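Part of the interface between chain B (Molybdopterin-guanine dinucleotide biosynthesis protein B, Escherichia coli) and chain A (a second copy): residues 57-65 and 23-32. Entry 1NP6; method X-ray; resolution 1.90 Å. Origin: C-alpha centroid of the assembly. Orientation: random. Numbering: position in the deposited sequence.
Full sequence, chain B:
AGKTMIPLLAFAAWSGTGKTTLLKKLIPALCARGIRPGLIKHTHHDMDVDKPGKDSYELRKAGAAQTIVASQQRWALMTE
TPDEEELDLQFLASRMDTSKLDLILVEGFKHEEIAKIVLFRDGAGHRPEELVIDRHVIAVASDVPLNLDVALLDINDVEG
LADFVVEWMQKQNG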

# COMPACT_ATOMS: atom_id res chain seq x y z
N TYR B 57 -3.38 1.76 12.00
CA TYR B 57 -4.73 1.49 12.54
C TYR B 57 -5.39 2.70 13.21
O TYR B 57 -6.53 3.07 12.85
CB TYR B 57 -4.72 0.26 13.48
CG TYR B 57 -6.04 -0.01 14.17
CD1 TYR B 57 -7.08 -0.64 13.51
CD2 TYR B 57 -6.24 0.38 15.50
CE1 TYR B 57 -8.30 -0.89 14.15
CE2 TYR B 57 -7.45 0.14 16.14
CZ TYR B 57 -8.47 -0.50 15.46
OH TYR B 57 -9.67 -0.74 16.10
N GLU B 58 -4.68 3.33 14.14
CA GLU B 58 -5.24 4.52 14.83
C GLU B 58 -5.68 5.68 13.91
O GLU B 58 -6.74 6.28 14.11
CB GLU B 58 -4.29 5.04 15.91
CG GLU B 58 -3.74 3.97 16.85
CD GLU B 58 -4.69 3.59 17.97
OE1 GLU B 58 -5.77 4.22 18.12
OE2 GLU B 58 -4.36 2.65 18.72
N LEU B 59 -4.88 5.98 12.89
CA LEU B 59 -5.19 7.07 11.96
C LEU B 59 -6.41 6.76 11.08
O LEU B 59 -7.21 7.66 10.78
CB LEU B 59 -3.96 7.35 11.07
CG LEU B 59 -3.06 8.58 11.26
CD1 LEU B 59 -3.32 9.39 12.55
CD2 LEU B 59 -1.61 8.15 11.18
N ARG B 60 -6.54 5.50 10.66
CA ARG B 60 -7.68 5.08 9.85
C ARG B 60 -8.94 4.99 10.73
O ARG B 60 -10.04 5.33 10.27
CB ARG B 60 -7.41 3.72 9.16
CG ARG B 60 -6.54 3.82 7.91
CD ARG B 60 -6.25 2.49 7.21
NE ARG B 60 -5.44 1.60 8.06
CZ ARG B 60 -5.90 0.51 8.67
NH1 ARG B 60 -7.18 0.15 8.52
NH2 ARG B 60 -5.09 -0.22 9.45
N LYS B 61 -8.77 4.55 11.98
CA LYS B 61 -9.86 4.55 12.96
C LYS B 61 -10.42 5.96 13.19
O LYS B 61 -11.63 6.11 13.40
CB LYS B 61 -9.40 3.94 14.30
CG LYS B 61 -10.49 3.22 15.09
CD LYS B 61 -10.20 3.22 16.58
CE LYS B 61 -11.46 2.98 17.41
NZ LYS B 61 -11.17 2.29 18.70
N ALA B 62 -9.56 6.98 13.14
CA ALA B 62 -10.02 8.38 13.30
C ALA B 62 -10.63 9.00 12.04
O ALA B 62 -11.22 10.08 12.11
CB ALA B 62 -8.91 9.25 13.83
N GLY B 63 -10.45 8.35 10.89
CA GLY B 63 -11.05 8.82 9.65
C GLY B 63 -10.14 8.97 8.44
O GLY B 63 -10.61 9.37 7.37
N ALA B 64 -8.84 8.68 8.56
CA ALA B 64 -7.99 8.69 7.36
C ALA B 64 -8.40 7.55 6.42
O ALA B 64 -8.39 6.38 6.80
CB ALA B 64 -6.50 8.59 7.72
N ALA B 65 -8.78 7.90 5.19
CA ALA B 65 -9.30 6.93 4.22
C ALA B 65 -8.21 6.19 3.45
O ALA B 65 -8.42 5.05 3.01
CB ALA B 65 -10.24 7.65 3.22
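Chain A (23-32) LKKLIPALCA

The most unusual feature of this contact is a glycine at the end of a helix, packed directly against a helix of the second copy. Gly B63 has phi/psi of 129/0, and a CB at these backbone angles would be jammed against the carbonyl O of Ala B62. The partner leaves no room either: an ideal CB on Gly B63 would lie 3.0 Å from SG of Cys A31, a clash, and 3.2 Å from CG2 of Ile A27.

Gly B63 closes the chain B helix in a Schellman motif. Ala B64 N donates to Leu B59 O at 2.9 Å. Gly B63 N reaches Arg B60 O at 3.1 Å and, weakly, Leu B59 O at 3.3 Å. The chain then continues as loop.

Chain A is helical through this stretch. It is kinked at Pro A28, whose ring nitrogen has no hydrogen to give to the turn before. Bonding resumes beyond it, with Leu A30 N to Leu A26 O at 3.0 Å and Cys A31 N to Ile A27 O at 2.9 Å.

The chain A helix runs in broadly the same direction as helix 57-61 of chain B. Their axes make an angle of 30° and come within 9.6 Å at closest approach. The nearest CA pairs are at Ala B62 and Gly B63. There, CA of Ala B62 is 5.9 Å from CA of Lys A24, and CA of Gly B63 is 5.8 Å from CA of Pro A28.

Ile A27 is central to the packing. Ile A27 CG2 lies 3.5 Å from Ala B62 O, 3.6 Å from Gly B63 C and 3.6 Å from Ala B64 N, so this methyl rests on the backbone of the turn. Ile A27 CD1 meets CD1 of Leu B59 at 3.9 Å. The CA-to-CB bond of Leu B59 points sideways, but the end of the side chain comes nearer to chain A.

The CA-to-CB bond of Ala B62 points toward chain A, and CB of Ala B62 is 3.6 Å from Lys A24 O and 4.4 Å from Pro A28 CD. Ala B62 O is 3.4 Å from Pro A28 CG. One turn after Ile A27, Cys A31 SG lies 3.7 Å from Gly B63 O.

At the other end, Glu B58 CB is 4.3 Å from Lys A24 CD, a contact between aliphatic parts of the two side chains. No hydrogen bond crosses between the stretches. The contact rests on close packing, with 376 Å² buried in all.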

# COMPACT_ATOMS: atom_id res chain seq x y z
N LEU A 23 -3.46 15.27 15.75
CA LEU A 23 -3.87 14.72 14.46
C LEU A 23 -5.09 13.84 14.58
O LEU A 23 -6.02 13.94 13.77
CB LEU A 23 -2.73 13.96 13.78
CG LEU A 23 -1.64 14.84 13.14
CD1 LEU A 23 -0.51 13.99 12.59
CD2 LEU A 23 -2.21 15.79 12.06
N LYS A 24 -5.11 13.00 15.62
CA LYS A 24 -6.23 12.09 15.83
C LYS A 24 -7.54 12.83 16.10
O LYS A 24 -8.62 12.30 15.79
CB LYS A 24 -5.91 11.13 16.98
CG LYS A 24 -5.06 9.95 16.54
CD LYS A 24 -5.00 8.90 17.63
CE LYS A 24 -4.03 9.30 18.72
NZ LYS A 24 -4.06 8.34 19.86
N LYS A 25 -7.45 14.03 16.66
CA LYS A 25 -8.62 14.90 16.86
C LYS A 25 -8.94 15.73 15.63
O LYS A 25 -10.12 15.98 15.36
CB LYS A 25 -8.43 15.82 18.06
CG LYS A 25 -8.83 15.22 19.40
CD LYS A 25 -7.68 15.31 20.40
CE LYS A 25 -7.98 16.27 21.54
NZ LYS A 25 -7.20 15.94 22.77
N LEU A 26 -7.91 16.16 14.90
CA LEU A 26 -8.07 16.99 13.70
C LEU A 26 -8.75 16.28 12.51
O LEU A 26 -9.58 16.87 11.82
CB LEU A 26 -6.74 17.64 13.26
CG LEU A 26 -6.82 18.54 11.99
CD1 LEU A 26 -7.67 19.81 12.22
CD2 LEU A 26 -5.45 18.94 11.43
N ILE A 27 -8.39 15.01 12.29
CA ILE A 27 -8.95 14.23 11.18
C ILE A 27 -10.50 14.14 11.16
O ILE A 27 -11.10 14.42 10.13
CB ILE A 27 -8.23 12.85 11.05
CG1 ILE A 27 -6.81 13.04 10.50
CG2 ILE A 27 -8.97 11.89 10.13
CD1 ILE A 27 -5.82 12.04 11.04
N PRO A 28 -11.14 13.74 12.27
CA PRO A 28 -12.62 13.69 12.34
C PRO A 28 -13.28 15.06 12.18
O PRO A 28 -14.40 15.13 11.66
CB PRO A 28 -12.90 13.16 13.75
CG PRO A 28 -11.62 12.65 14.30
CD PRO A 28 -10.52 13.28 13.53
N ALA A 29 -12.61 16.12 12.62
CA ALA A 29 -13.11 17.47 12.43
C ALA A 29 -13.08 17.86 10.96
O ALA A 29 -13.98 18.56 10.49
CB ALA A 29 -12.32 18.46 13.26
N LEU A 30 -12.05 17.41 10.23
CA LEU A 30 -11.95 17.68 8.79
C LEU A 30 -13.01 16.87 8.04
O LEU A 30 -13.67 17.38 7.13
CB LEU A 30 -10.56 17.34 8.25
CG LEU A 30 -9.37 18.25 8.59
CD1 LEU A 30 -8.05 17.63 8.08
CD2 LEU A 30 -9.56 19.68 8.04
N CYS A 31 -13.14 15.60 8.44
CA CYS A 31 -14.16 14.67 7.95
C CYS A 31 -15.57 15.24 8.13
O CYS A 31 -16.38 15.18 7.20
CB CYS A 31 -14.05 13.34 8.70
SG CYS A 31 -12.80 12.21 8.05
N ALA A 32 -15.85 15.78 9.32
CA ALA A 32 -17.16 16.38 9.62
C ALA A 32 -17.49 17.56 8.70
O ALA A 32 -18.66 17.90 8.52
CB ALA A 32 -17.22 16.81 11.09